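PDB 5E7H: IPT/TIG domain-containing protein BACOVA_02650 from Bacteroides ovatus, which binds polysaccharide at the cell surface and probably mediates xyloglucan binding before its transport into the periplasm for degradation. Local coordinates for residues N88-Y93 and A143-T148; Q138-A143 and S231-V236; S149-N154 and F255-K260. All blocks are in the same frame, centred on the assembly; numbering follows the deposited sequence.

Contact 1: N88-Y93 and A143-T148; sequences NVILNY and AQWVNT. With NA (sodium ion), chain I; FMT (formic acid), chain F; FMT (formic acid), chain E.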
ATOM      1  N   ASN A  88     -11.266   3.906  -2.446  1.00 13.69           N
ATOM      2  CA  ASN A  88     -10.828   3.708  -1.071  1.00 11.69           C
ATOM      3  C   ASN A  88      -9.565   4.501  -0.717  1.00 11.47           C
ATOM      4  O   ASN A  88      -9.142   4.506   0.439  1.00 11.96           O
ATOM      5  CB  ASN A  88     -10.540   2.213  -0.815  1.00 12.46           C
ATOM      6  CG  ASN A  88     -11.773   1.353  -0.867  1.00 16.46           C
ATOM      7  OD1 ASN A  88     -12.184   0.929  -1.944  1.00 20.27           O
ATOM      8  ND2 ASN A  88     -12.371   1.075   0.289  1.00 13.21           N
ATOM      9  N   VAL A  89      -8.956   5.170  -1.696  1.00 13.02           N
ATOM     10  CA  VAL A  89      -7.758   5.961  -1.458  1.00 11.80           C
ATOM     11  C   VAL A  89      -8.145   7.207  -0.671  1.00 12.79           C
ATOM     12  O   VAL A  89      -9.099   7.904  -1.027  1.00 13.80           O
ATOM     13  CB  VAL A  89      -7.072   6.334  -2.777  1.00 10.98           C
ATOM     14  CG1 VAL A  89      -5.889   7.273  -2.577  1.00 12.42           C
ATOM     15  CG2 VAL A  89      -6.601   5.056  -3.481  1.00 15.44           C
ATOM     16  N   ILE A  90      -7.387   7.472   0.399  1.00 11.03           N
ATOM     17  CA  ILE A  90      -7.622   8.617   1.261  1.00 12.08           C
ATOM     18  C   ILE A  90      -6.529   9.691   1.113  1.00 13.12           C
ATOM     19  O   ILE A  90      -6.731  10.822   1.533  1.00 12.76           O
ATOM     20  CB  ILE A  90      -7.736   8.181   2.741  1.00 10.51           C
ATOM     21  CG1 ILE A  90      -6.463   7.507   3.250  1.00 12.35           C
ATOM     22  CG2 ILE A  90      -8.962   7.257   2.912  1.00 12.77           C
ATOM     23  CD1 ILE A  90      -6.402   7.367   4.735  1.00 13.93           C
ATOM     24  N   LEU A  91      -5.389   9.339   0.515  1.00 12.10           N
ATOM     25  CA  LEU A  91      -4.271  10.276   0.385  1.00 11.66           C
ATOM     26  C   LEU A  91      -3.317   9.780  -0.698  1.00 12.06           C
ATOM     27  O   LEU A  91      -2.718   8.719  -0.534  1.00 12.43           O
ATOM     28  CB  LEU A  91      -3.530  10.451   1.719  1.00 12.55           C
ATOM     29  CG  LEU A  91      -2.325  11.390   1.701  1.00 12.50           C
ATOM     30  CD1 LEU A  91      -2.696  12.797   1.372  1.00 14.76           C
ATOM     31  CD2 LEU A  91      -1.661  11.334   3.058  1.00 14.33           C
ATOM     32  N   ASN A  92      -3.174  10.546  -1.779  1.00 12.11           N
ATOM     33  CA  ASN A  92      -2.174  10.201  -2.809  1.00 12.48           C
ATOM     34  C   ASN A  92      -1.294  11.370  -3.255  1.00 16.50           C
ATOM     35  O   ASN A  92      -0.436  11.168  -4.110  1.00 17.11           O
ATOM     36  CB  ASN A  92      -2.856   9.563  -4.035  1.00 13.67           C
ATOM     37  CG  ASN A  92      -3.765  10.507  -4.779  1.00 14.31           C
ATOM     38  OD1 ASN A  92      -3.743  11.719  -4.598  1.00 15.20           O
ATOM     39  ND2 ASN A  92      -4.553   9.943  -5.692  1.00 19.22           N
ATOM     40  N   TYR A  93      -1.498  12.542  -2.665  1.00 17.07           N
ATOM     41  CA  TYR A  93      -0.692  13.744  -2.950  1.00 19.33           C
ATOM     42  C   TYR A  93      -0.827  14.197  -4.408  1.00 26.07           C
ATOM     43  O   TYR A  93      -0.009  15.002  -4.908  1.00 27.14           O
ATOM     44  CB  TYR A  93       0.769  13.488  -2.580  1.00 20.59           C
ATOM     45  CG  TYR A  93       0.957  13.226  -1.095  1.00 17.09           C
ATOM     46  CD1 TYR A  93       0.783  14.253  -0.171  1.00 22.06           C
ATOM     47  CD2 TYR A  93       1.327  11.986  -0.637  1.00 28.34           C
ATOM     48  CE1 TYR A  93       0.956  14.040   1.192  1.00 23.28           C
ATOM     49  CE2 TYR A  93       1.482  11.743   0.742  1.00 20.67           C
ATOM     50  CZ  TYR A  93       1.316  12.786   1.640  1.00 19.20           C
ATOM     51  OH  TYR A  93       1.509  12.572   2.997  1.00 24.43           O
ATOM     52  N   ALA A 143      -6.466  14.068   4.930  1.00 13.58           N
ATOM     53  CA  ALA A 143      -7.005  12.948   4.201  1.00 14.07           C
ATOM     54  C   ALA A 143      -8.368  13.306   3.647  1.00 15.16           C
ATOM     55  O   ALA A 143      -9.062  14.189   4.161  1.00 18.39           O
ATOM     56  CB  ALA A 143      -7.109  11.759   5.109  1.00 14.86           C
ATOM     57  N   GLN A 144      -8.765  12.588   2.608  1.00 12.95           N
ATOM     58  CA  GLN A 144     -10.147  12.556   2.153  1.00 13.76           C
ATOM     59  C   GLN A 144     -10.702  11.207   2.557  1.00 13.05           C
ATOM     60  O   GLN A 144     -10.392  10.194   1.932  1.00 13.79           O
ATOM     61  CB  GLN A 144     -10.219  12.760   0.645  1.00 17.36           C
ATOM     62  CG  GLN A 144     -11.621  12.738   0.088  1.00 21.76           C
ATOM     63  CD  GLN A 144     -11.636  12.864  -1.419  1.00 33.07           C
ATOM     64  OE1 GLN A 144     -12.335  12.119  -2.106  1.00 42.30           O
ATOM     65  NE2 GLN A 144     -10.855  13.804  -1.944  1.00 28.80           N
ATOM     66  N   TRP A 145     -11.456  11.158   3.658  1.00 13.29           N
ATOM     67  CA  TRP A 145     -11.884   9.849   4.167  1.00 13.71           C
ATOM     68  C   TRP A 145     -12.805   9.186   3.151  1.00 13.57           C
ATOM     69  O   TRP A 145     -13.482   9.856   2.372  1.00 15.05           O
ATOM     70  CB  TRP A 145     -12.577   9.976   5.535  1.00 13.60           C
ATOM     71  CG  TRP A 145     -11.731  10.653   6.606  1.00 12.71           C
ATOM     72  CD1 TRP A 145     -12.094  11.751   7.319  1.00 15.18           C
ATOM     73  CD2 TRP A 145     -10.409  10.299   7.065  1.00 11.42           C
ATOM     74  NE1 TRP A 145     -11.099  12.107   8.192  1.00 15.98           N
ATOM     75  CE2 TRP A 145     -10.053  11.241   8.061  1.00 13.99           C
ATOM     76  CE3 TRP A 145      -9.498   9.279   6.761  1.00 12.68           C
ATOM     77  CZ2 TRP A 145      -8.823  11.204   8.726  1.00 14.72           C
ATOM     78  CZ3 TRP A 145      -8.278   9.246   7.424  1.00 13.48           C
ATOM     79  CH2 TRP A 145      -7.952  10.213   8.397  1.00 13.89           C
ATOM     80  N   VAL A 146     -12.832   7.856   3.189  1.00 12.99           N
ATOM     81  CA  VAL A 146     -13.661   7.077   2.269  1.00 13.44           C
ATOM     82  C   VAL A 146     -15.129   7.411   2.520  1.00 14.84           C
ATOM     83  O   VAL A 146     -15.583   7.501   3.662  1.00 14.50           O
ATOM     84  CB  VAL A 146     -13.414   5.558   2.436  1.00 12.72           C
ATOM     85  CG1 VAL A 146     -14.238   4.769   1.428  1.00 14.02           C
ATOM     86  CG2 VAL A 146     -11.935   5.242   2.283  1.00 13.77           C
ATOM     87  N   ASN A 147     -15.883   7.606   1.442  1.00 14.43           N
ATOM     88  CA  ASN A 147     -17.290   7.906   1.524  1.00 15.00           C
ATOM     89  C   ASN A 147     -18.078   6.765   2.157  1.00 16.25           C
ATOM     90  O   ASN A 147     -17.735   5.604   1.941  1.00 14.89           O
ATOM     91  CB  ASN A 147     -17.817   8.185   0.122  1.00 17.81           C
ATOM     92  CG  ASN A 147     -19.132   8.933   0.123  1.00 21.42           C
ATOM     93  OD1 ASN A 147     -20.177   8.409   0.513  1.00 23.75           O
ATOM     94  ND2 ASN A 147     -19.087  10.178  -0.333  1.00 29.45           N
ATOM     95  N   THR A 148     -19.134   7.080   2.896  1.00 16.42           N
ATOM     96  CA  THR A 148     -19.950   6.036   3.524  1.00 15.47           C
ATOM     97  C   THR A 148     -20.769   5.257   2.485  1.00 16.43           C
ATOM     98  O   THR A 148     -21.342   4.209   2.803  1.00 19.18           O
ATOM     99  CB  THR A 148     -20.877   6.593   4.625  1.00 19.27           C
ATOM    100  OG1 THR A 148     -21.694   7.649   4.113  1.00 23.47           O
ATOM    101  CG2 THR A 148     -20.060   7.088   5.805  1.00 19.49           C
TER
HETATM  102 NA    NA I 508       0.525   9.362  -5.986  1.00 24.60          NA
HETATM  103  C   FMT F 505      -5.892  10.646  -8.844  1.00 53.99           C
HETATM  104  O1  FMT F 505      -4.870  10.257  -9.477  1.00 55.90           O
HETATM  105  O2  FMT F 505      -5.803  11.613  -8.041  1.00 36.34           O
HETATM  106  C   FMT E 504     -16.673  12.102  -2.084  1.00 54.58           C
HETATM  107  O1  FMT E 504     -16.587  11.146  -2.902  1.00 56.52           O
HETATM  108  O2  FMT E 504     -16.374  11.912  -0.874  1.00 51.11           O
HETATM  109  O   HOH W   1     -11.634   8.749  -0.083  1.00 17.76           O
HETATM  110  O   HOH W   2      -1.274   7.640  -6.802  1.00 27.70           O

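Contact 2: Q138-A143 and S231-V236; sequences QSYSNA and STHIGV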
ATOM      1  N   GLN A 138       8.658  14.381   8.796  1.00 15.85           N
ATOM      2  CA  GLN A 138       7.254  14.015   8.924  1.00 16.07           C
ATOM      3  C   GLN A 138       6.404  14.732   7.886  1.00 16.31           C
ATOM      4  O   GLN A 138       6.833  15.718   7.286  1.00 15.93           O
ATOM      5  CB  GLN A 138       6.754  14.348  10.344  1.00 16.87           C
ATOM      6  CG  GLN A 138       6.757  15.849  10.701  1.00 16.89           C
ATOM      7  CD  GLN A 138       8.136  16.464  10.858  1.00 18.15           C
ATOM      8  OE1 GLN A 138       8.441  17.502  10.258  1.00 20.21           O
ATOM      9  NE2 GLN A 138       8.948  15.888  11.732  1.00 19.08           N
ATOM     10  N   SER A 139       5.197  14.227   7.691  1.00 15.57           N
ATOM     11  CA  SER A 139       4.167  14.932   6.939  1.00 15.72           C
ATOM     12  C   SER A 139       2.869  14.921   7.721  1.00 15.72           C
ATOM     13  O   SER A 139       2.348  13.850   8.037  1.00 17.07           O
ATOM     14  CB  SER A 139       3.960  14.297   5.579  1.00 17.83           C
ATOM     15  OG  SER A 139       2.822  14.844   4.932  1.00 19.63           O
ATOM     16  N   TYR A 140       2.383  16.117   8.037  1.00 16.57           N
ATOM     17  CA  TYR A 140       1.035  16.328   8.556  1.00 17.35           C
ATOM     18  C   TYR A 140       0.173  16.614   7.342  1.00 17.70           C
ATOM     19  O   TYR A 140       0.368  17.629   6.671  1.00 17.00           O
ATOM     20  CB  TYR A 140       1.013  17.484   9.556  1.00 17.98           C
ATOM     21  CG  TYR A 140      -0.319  17.717  10.254  1.00 19.23           C
ATOM     22  CD1 TYR A 140      -1.426  18.158   9.546  1.00 21.06           C
ATOM     23  CD2 TYR A 140      -0.432  17.549  11.624  1.00 21.99           C
ATOM     24  CE1 TYR A 140      -2.640  18.391  10.193  1.00 24.08           C
ATOM     25  CE2 TYR A 140      -1.638  17.787  12.274  1.00 21.82           C
ATOM     26  CZ  TYR A 140      -2.719  18.206  11.546  1.00 22.31           C
ATOM     27  OH  TYR A 140      -3.931  18.439  12.182  1.00 28.53           O
ATOM     28  N   SER A 141      -0.765  15.716   7.053  1.00 16.54           N
ATOM     29  CA  SER A 141      -1.596  15.826   5.859  1.00 17.32           C
ATOM     30  C   SER A 141      -3.076  15.860   6.194  1.00 18.22           C
ATOM     31  O   SER A 141      -3.474  15.593   7.325  1.00 19.11           O
ATOM     32  CB  SER A 141      -1.317  14.645   4.905  1.00 17.42           C
ATOM     33  OG  SER A 141      -0.015  14.713   4.357  1.00 18.82           O
ATOM     34  N   ASN A 142      -3.876  16.235   5.199  1.00 18.33           N
ATOM     35  CA  ASN A 142      -5.329  16.156   5.263  1.00 17.42           C
ATOM     36  C   ASN A 142      -5.751  15.022   4.355  1.00 16.54           C
ATOM     37  O   ASN A 142      -5.378  14.978   3.182  1.00 17.98           O
ATOM     38  CB  ASN A 142      -5.995  17.459   4.823  1.00 23.51           C
ATOM     39  CG  ASN A 142      -6.088  18.477   5.947  1.00 30.74           C
ATOM     40  OD1 ASN A 142      -6.479  18.158   7.069  1.00 40.57           O
ATOM     41  ND2 ASN A 142      -5.723  19.697   5.648  1.00 33.00           N
ATOM     42  N   ALA A 143      -6.466  14.068   4.930  1.00 13.58           N
ATOM     43  CA  ALA A 143      -7.005  12.948   4.201  1.00 14.07           C
ATOM     44  C   ALA A 143      -8.368  13.306   3.647  1.00 15.16           C
ATOM     45  O   ALA A 143      -9.062  14.189   4.161  1.00 18.39           O
ATOM     46  CB  ALA A 143      -7.109  11.759   5.109  1.00 14.86           C
ATOM     47  N   SER A 231     -12.110  15.481  12.003  1.00 16.47           N
ATOM     48  CA  SER A 231     -10.722  15.849  11.720  1.00 14.89           C
ATOM     49  C   SER A 231     -10.243  15.092  10.507  1.00 15.60           C
ATOM     50  O   SER A 231     -10.470  13.884  10.408  1.00 17.32           O
ATOM     51  CB  SER A 231      -9.823  15.526  12.895  1.00 18.44           C
ATOM     52  OG  SER A 231      -8.453  15.706  12.528  1.00 18.09           O
ATOM     53  N   THR A 232      -9.606  15.783   9.571  1.00 16.77           N
ATOM     54  CA  THR A 232      -9.044  15.089   8.416  1.00 17.19           C
ATOM     55  C   THR A 232      -7.546  14.840   8.544  1.00 16.79           C
ATOM     56  O   THR A 232      -6.906  14.439   7.580  1.00 16.31           O
ATOM     57  CB  THR A 232      -9.329  15.838   7.122  1.00 23.67           C
ATOM     58  OG1 THR A 232      -9.057  17.215   7.298  1.00 25.29           O
ATOM     59  CG2 THR A 232     -10.806  15.688   6.740  1.00 24.02           C
ATOM     60  N   HIS A 233      -6.998  14.997   9.747  1.00 15.47           N
ATOM     61  CA  HIS A 233      -5.579  14.708   9.961  1.00 15.40           C
ATOM     62  C   HIS A 233      -5.194  13.261   9.716  1.00 15.26           C
ATOM     63  O   HIS A 233      -5.785  12.342  10.266  1.00 15.53           O
ATOM     64  CB  HIS A 233      -5.196  15.079  11.391  1.00 17.04           C
ATOM     65  CG  HIS A 233      -3.841  14.607  11.807  1.00 17.16           C
ATOM     66  ND1 HIS A 233      -3.644  13.747  12.866  1.00 16.84           N
ATOM     67  CD2 HIS A 233      -2.609  14.908  11.332  1.00 18.20           C
ATOM     68  CE1 HIS A 233      -2.352  13.535  13.022  1.00 19.65           C
ATOM     69  NE2 HIS A 233      -1.701  14.223  12.099  1.00 19.24           N
ATOM     70  N   ILE A 234      -4.151  13.080   8.903  1.00 14.31           N
ATOM     71  CA  ILE A 234      -3.356  11.853   8.914  1.00 12.93           C
ATOM     72  C   ILE A 234      -1.915  12.325   8.934  1.00 13.98           C
ATOM     73  O   ILE A 234      -1.546  13.231   8.187  1.00 15.24           O
ATOM     74  CB  ILE A 234      -3.661  10.914   7.715  1.00 13.85           C
ATOM     75  CG1 ILE A 234      -2.786   9.669   7.774  1.00 13.54           C
ATOM     76  CG2 ILE A 234      -3.483  11.647   6.381  1.00 16.12           C
ATOM     77  CD1 ILE A 234      -3.154   8.608   6.751  1.00 15.05           C
ATOM     78  N   GLY A 235      -1.106  11.694   9.781  1.00 13.45           N
ATOM     79  CA  GLY A 235       0.285  12.099   9.949  1.00 14.69           C
ATOM     80  C   GLY A 235       1.192  10.893   9.893  1.00 13.37           C
ATOM     81  O   GLY A 235       0.873   9.835  10.433  1.00 14.79           O
ATOM     82  N   VAL A 236       2.319  11.054   9.209  1.00 14.07           N
ATOM     83  CA  VAL A 236       3.371  10.042   9.124  1.00 14.43           C
ATOM     84  C   VAL A 236       4.648  10.688   9.666  1.00 13.87           C
ATOM     85  O   VAL A 236       5.111  11.706   9.151  1.00 16.05           O
ATOM     86  CB  VAL A 236       3.572   9.543   7.681  1.00 14.90           C
ATOM     87  CG1 VAL A 236       4.736   8.562   7.580  1.00 15.90           C
ATOM     88  CG2 VAL A 236       2.274   8.908   7.150  1.00 17.11           C
TER
HETATM   89  O   HOH W   3       0.596  12.707   6.319  1.00 43.11           O

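Contact 3: S149-N154 and F255-K260; sequences SIIPGN and FRIVRK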
ATOM      1  N   SER A 149     -20.816   5.728   1.241  1.00 18.24           N
ATOM      2  CA  SER A 149     -21.422   4.916   0.174  1.00 19.89           C
ATOM      3  C   SER A 149     -20.526   3.732  -0.205  1.00 21.42           C
ATOM      4  O   SER A 149     -20.979   2.808  -0.905  1.00 24.99           O
ATOM      5  CB  SER A 149     -21.710   5.766  -1.067  1.00 23.13           C
ATOM      6  OG  SER A 149     -20.497   6.210  -1.640  1.00 28.58           O
ATOM      7  N   ILE A 150     -19.279   3.759   0.242  1.00 16.28           N
ATOM      8  CA  ILE A 150     -18.302   2.700   0.001  1.00 17.67           C
ATOM      9  C   ILE A 150     -18.084   1.907   1.291  1.00 20.36           C
ATOM     10  O   ILE A 150     -18.167   0.680   1.284  1.00 19.71           O
ATOM     11  CB  ILE A 150     -16.962   3.257  -0.487  1.00 18.34           C
ATOM     12  CG1 ILE A 150     -17.140   4.102  -1.754  1.00 29.30           C
ATOM     13  CG2 ILE A 150     -15.952   2.120  -0.693  1.00 21.83           C
ATOM     14  CD1 ILE A 150     -17.580   3.331  -2.936  1.00 33.68           C
ATOM     15  N   ILE A 151     -17.815   2.605   2.397  1.00 14.93           N
ATOM     16  CA  ILE A 151     -17.720   1.976   3.712  1.00 15.98           C
ATOM     17  C   ILE A 151     -18.834   2.525   4.608  1.00 16.84           C
ATOM     18  O   ILE A 151     -18.745   3.646   5.108  1.00 16.51           O
ATOM     19  CB  ILE A 151     -16.350   2.211   4.386  1.00 13.94           C
ATOM     20  CG1 ILE A 151     -15.226   1.676   3.496  1.00 14.88           C
ATOM     21  CG2 ILE A 151     -16.348   1.557   5.769  1.00 14.28           C
ATOM     22  CD1 ILE A 151     -13.835   1.976   4.041  1.00 16.04           C
ATOM     23  N   PRO A 152     -19.889   1.744   4.835  1.00 14.96           N
ATOM     24  CA  PRO A 152     -20.966   2.250   5.681  1.00 15.33           C
ATOM     25  C   PRO A 152     -20.507   2.655   7.071  1.00 16.57           C
ATOM     26  O   PRO A 152     -19.542   2.104   7.618  1.00 16.15           O
ATOM     27  CB  PRO A 152     -21.935   1.066   5.765  1.00 19.00           C
ATOM     28  CG  PRO A 152     -21.693   0.299   4.482  1.00 20.09           C
ATOM     29  CD  PRO A 152     -20.235   0.460   4.207  1.00 15.49           C
ATOM     30  N   GLY A 153     -21.212   3.618   7.649  1.00 17.32           N
ATOM     31  CA  GLY A 153     -20.846   4.090   8.973  1.00 18.05           C
ATOM     32  C   GLY A 153     -20.857   3.008  10.031  1.00 16.31           C
ATOM     33  O   GLY A 153     -20.101   3.099  11.009  1.00 15.73           O
ATOM     34  N   ASN A 154     -21.698   1.992   9.864  1.00 17.47           N
ATOM     35  CA  ASN A 154     -21.809   0.992  10.911  1.00 17.90           C
ATOM     36  C   ASN A 154     -20.776  -0.138  10.815  1.00 17.63           C
ATOM     37  O   ASN A 154     -20.818  -1.074  11.637  1.00 21.45           O
ATOM     38  CB  ASN A 154     -23.225   0.413  10.967  1.00 18.05           C
ATOM     39  CG  ASN A 154     -23.628  -0.375   9.720  1.00 20.54           C
ATOM     40  OD1 ASN A 154     -22.836  -0.654   8.840  1.00 22.56           O
ATOM     41  ND2 ASN A 154     -24.895  -0.769   9.685  1.00 23.17           N
ATOM     42  N   PHE A 255      -2.305   5.795   0.302  1.00 11.67           N
ATOM     43  CA  PHE A 255      -2.943   5.380   1.533  1.00 12.19           C
ATOM     44  C   PHE A 255      -4.420   5.147   1.254  1.00 11.63           C
ATOM     45  O   PHE A 255      -5.061   5.955   0.572  1.00 11.53           O
ATOM     46  CB  PHE A 255      -2.781   6.437   2.641  1.00 11.71           C
ATOM     47  CG  PHE A 255      -1.356   6.637   3.094  1.00 11.71           C
ATOM     48  CD1 PHE A 255      -0.847   5.910   4.162  1.00 14.18           C
ATOM     49  CD2 PHE A 255      -0.527   7.559   2.450  1.00 13.33           C
ATOM     50  CE1 PHE A 255       0.473   6.087   4.576  1.00 14.77           C
ATOM     51  CE2 PHE A 255       0.797   7.730   2.856  1.00 15.06           C
ATOM     52  CZ  PHE A 255       1.286   6.989   3.916  1.00 14.64           C
ATOM     53  N   ARG A 256      -4.959   4.054   1.802  1.00 11.88           N
ATOM     54  CA  ARG A 256      -6.317   3.624   1.504  1.00 10.81           C
ATOM     55  C   ARG A 256      -6.852   2.814   2.669  1.00 13.31           C
ATOM     56  O   ARG A 256      -6.104   2.114   3.359  1.00 14.24           O
ATOM     57  CB  ARG A 256      -6.340   2.819   0.187  1.00 13.62           C
ATOM     58  CG  ARG A 256      -5.388   1.625   0.150  1.00 13.59           C
ATOM     59  CD  ARG A 256      -5.080   1.222  -1.301  1.00 16.64           C
ATOM     60  NE  ARG A 256      -4.177   0.072  -1.411  1.00 15.82           N
ATOM     61  CZ  ARG A 256      -2.875   0.121  -1.655  1.00 14.95           C
ATOM     62  NH1 ARG A 256      -2.220   1.263  -1.763  1.00 16.13           N
ATOM     63  NH2 ARG A 256      -2.213  -1.026  -1.791  1.00 15.06           N
ATOM     64  N   ILE A 257      -8.153   2.923   2.895  1.00 11.78           N
ATOM     65  CA  ILE A 257      -8.837   2.165   3.933  1.00 11.74           C
ATOM     66  C   ILE A 257      -9.753   1.189   3.242  1.00 13.35           C
ATOM     67  O   ILE A 257     -10.611   1.594   2.459  1.00 13.10           O
ATOM     68  CB  ILE A 257      -9.647   3.069   4.898  1.00 10.73           C
ATOM     69  CG1 ILE A 257      -8.699   3.998   5.654  1.00 13.37           C
ATOM     70  CG2 ILE A 257     -10.462   2.218   5.856  1.00 13.77           C
ATOM     71  CD1 ILE A 257      -9.393   5.051   6.499  1.00 15.76           C
ATOM     72  N   VAL A 258      -9.551  -0.103   3.509  1.00 14.57           N
ATOM     73  CA  VAL A 258     -10.317  -1.163   2.854  1.00 15.01           C
ATOM     74  C   VAL A 258     -10.840  -2.165   3.863  1.00 16.21           C
ATOM     75  O   VAL A 258     -10.389  -2.193   5.007  1.00 15.15           O
ATOM     76  CB  VAL A 258      -9.461  -1.904   1.796  1.00 16.43           C
ATOM     77  CG1 VAL A 258      -8.988  -0.958   0.713  1.00 17.57           C
ATOM     78  CG2 VAL A 258      -8.262  -2.568   2.433  1.00 18.45           C
ATOM     79  N   ARG A 259     -11.788  -3.000   3.441  1.00 17.30           N
ATOM     80  CA  ARG A 259     -12.285  -4.059   4.311  1.00 17.94           C
ATOM     81  C   ARG A 259     -11.239  -5.155   4.465  1.00 22.52           C
ATOM     82  O   ARG A 259     -10.519  -5.484   3.520  1.00 21.73           O
ATOM     83  CB  ARG A 259     -13.569  -4.653   3.752  1.00 22.82           C
ATOM     84  CG  ARG A 259     -14.728  -3.707   3.796  1.00 30.56           C
ATOM     85  CD  ARG A 259     -15.908  -4.273   3.038  1.00 47.48           C
ATOM     86  NE  ARG A 259     -17.134  -3.537   3.328  1.00 56.37           N
ATOM     87  CZ  ARG A 259     -17.445  -2.348   2.816  1.00 54.17           C
ATOM     88  NH1 ARG A 259     -16.637  -1.720   1.961  1.00 26.95           N
ATOM     89  NH2 ARG A 259     -18.593  -1.789   3.149  1.00 67.09           N
ATOM     90  N   LYS A 260     -11.158  -5.725   5.658  1.00 21.56           N
ATOM     91  CA  LYS A 260     -10.360  -6.924   5.870  1.00 27.03           C
ATOM     92  C   LYS A 260     -10.960  -8.086   5.094  1.00 31.60           C
ATOM     93  O   LYS A 260     -12.171  -8.125   4.864  1.00 30.73           O
ATOM     94  CB  LYS A 260     -10.296  -7.264   7.350  1.00 27.82           C
ATOM     95  CG  LYS A 260      -9.428  -6.326   8.168  1.00 23.98           C
ATOM     96  CD  LYS A 260      -9.320  -6.835   9.602  1.00 24.90           C
ATOM     97  CE  LYS A 260      -8.522  -5.878  10.463  1.00 24.63           C
ATOM     98  NZ  LYS A 260      -8.450  -6.358  11.876  1.00 32.56           N
ATOM     99  OXT LYS A 260     -10.241  -9.002   4.698  1.00 34.28           O
TER

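Contact 1: N88-Y93 and A143-T148
Ile90 O is met twice by the segment 143-148. The backbone N of Gln144 donates to it at 2.9 Å, and Ala143 CA adds a CA-H...O contact to the same oxygen. This joins the two sheets of the beta-sandwich of the xyloglucan-binding domain. Strand 89-91 belongs to one sheet, alongside strand 246-259. The segment 143-148 has just left strand 133-142 of the other. A water links the backbones further along, lying 2.8 Å from both Val89 O and Gln144 O.

The side chain of Ile90 does most of the apolar work. Its CG1 lies between the backbone N and the carbonyl carbon (chi1 61°), which leaves CG2 anti to the carbonyl carbon. Ile90 CG2 touches Val146 CG2 at 3.6 Å, the two side chains crossing at about a right angle. The tip, Ile90 CD1, rests 3.8 Å from Trp145 CZ3. The indole has its polar partner elsewhere: Trp145 NE1 bonds to Ser231 O. Val146 CG2 also lies against Asn88 O at 3.4 Å.

Past the strand, Asn92 joins Asn119, Thr121 and Asp253 at a sodium site. Asn92 O lies 2.8 Å from the sodium ion.

Contact 2: Q138-A143 and S231-V236
Strands 138-142 and 233-236 run antiparallel, their axes 4.7 Å apart and their directions at 161°. Ser139 with Val236 and Ser141 with Ile234 are hydrogen-bonded pairs. Tyr140 with Gly235 and Asn142 with His233 are non-hydrogen-bonded pairs. Beyond the strand, Ala143 N still donates to Thr232 O at 2.7 Å.

On one face, Tyr140 meets His233. With CG anti to the backbone N (chi1 -175°), the Tyr140 ring lies toward His233 on the neighbouring strand. The rings meet obliquely, with planes at 32° and centroids 4.2 Å apart, though their exact fit is doubtful. Both side chains also hold Glu183: Tyr140 OH bonds to its carboxylate and His233 ND1 to its backbone N. Trp101 stacks on Tyr140. An alanine in place of Tyr140 would probably open a gap beside His233 and Trp101 and leave Glu183 OE2 without this hydroxyl partner. Gly235 has no side chain beside His233.

Asn142 OD1 accepts from Thr232 OG1 at 2.8 Å. The hydroxyl lies well above the plane of the amide. Next to it, Ser231 OG accepts from His233 N, forming an ST turn where the strand begins.

The other face carries Ser139, Ser141, Ile234 and Val236. A water donates to Ser139 O and Ile234 O and accepts from Ser141 OG, which lies 2.9 Å from it. Tyr93 OH bonds to both serine hydroxyls, and Ser139 OG also bonds to His99 ND1. Ile234 CG2 packs on Ala143 CB at 3.8 Å, and Ile234 also touches Ile90 and Leu91.

The pair lies inside a five-stranded antiparallel sheet, one of the two facing sheets of the beta-sandwich of the xyloglucan-binding domain.

Contact 3: S149-N154 and F255-K260
Arg259 reaches Ile150 on an extended side chain. Its CG is anti to the carbonyl carbon (chi1 -68°), and the chain stays stretched as far as NE. The fourth torsion (chi4 77°) then turns CZ away from that extended course. Here the last strand of the beta-sandwich, 246-259, meets an irregular loop. The loop lies ahead of strand 160-168, which pairs antiparallel with that last strand.

The guanidinium grips one oxygen end-on with two nitrogens. Arg259 NH1 donates to Ile150 O at 2.9 Å. Arg259 NH2 donates to the same Ile150 O at 3.1 Å. Ile150 O lies almost exactly in the guanidinium plane. NH2 approaches in the carbonyl plane, on a lone pair, while NH1 is tilted 31° out of it. Two donors on one acceptor are likely to limit rotation of the guanidinium about CD-NE. The positive charge would probably polarise this carbonyl.

Pro152 closes in at the edge of the same group. Pro152 CD comes within 3.0 Å of Arg259 NH2, a tight approach, with the two side chains crossing at about a right angle. Ile151 runs alongside the arginine in the opposite direction, Ile151 CG1 4.0 Å from Arg259 NH1.

Deeper in, the contact turns apolar. Ile151 meets Ile257 at about a right angle, and it packs on Val146 and Leu160 as well. Ile257 O takes a hydrogen bond from Asn88 ND2. On the same strand, Arg256 forms a salt bridge with Glu165 and bonds to Thr11, which lies in the IPT/TIG range. Ile151 CD1 is 3.8 Å from Ile257 CG2 and 3.6 Å from Ile257 O.

How the contacts relate
All three contacts lie in the xyloglucan-binding domain. Contact 2 is regular strand pairing within one sheet. Contact 1 picks up where strand 133-142 ends, sharing Ala143, and carries the chain across to strand 89-91 of the other sheet. Contact 3 involves strand 246-259, the neighbour of strand 89-91, and the loop that continues from contact 1. Contacts 1 and 2 are buried; contact 3 is only partly so, with an exposed arginine. Their chemistry follows: a backbone network with aromatic and hydroxyl groups in contact 2, one backbone bond with isoleucine packing in contact 1, and a charged group on a carbonyl in contact 3.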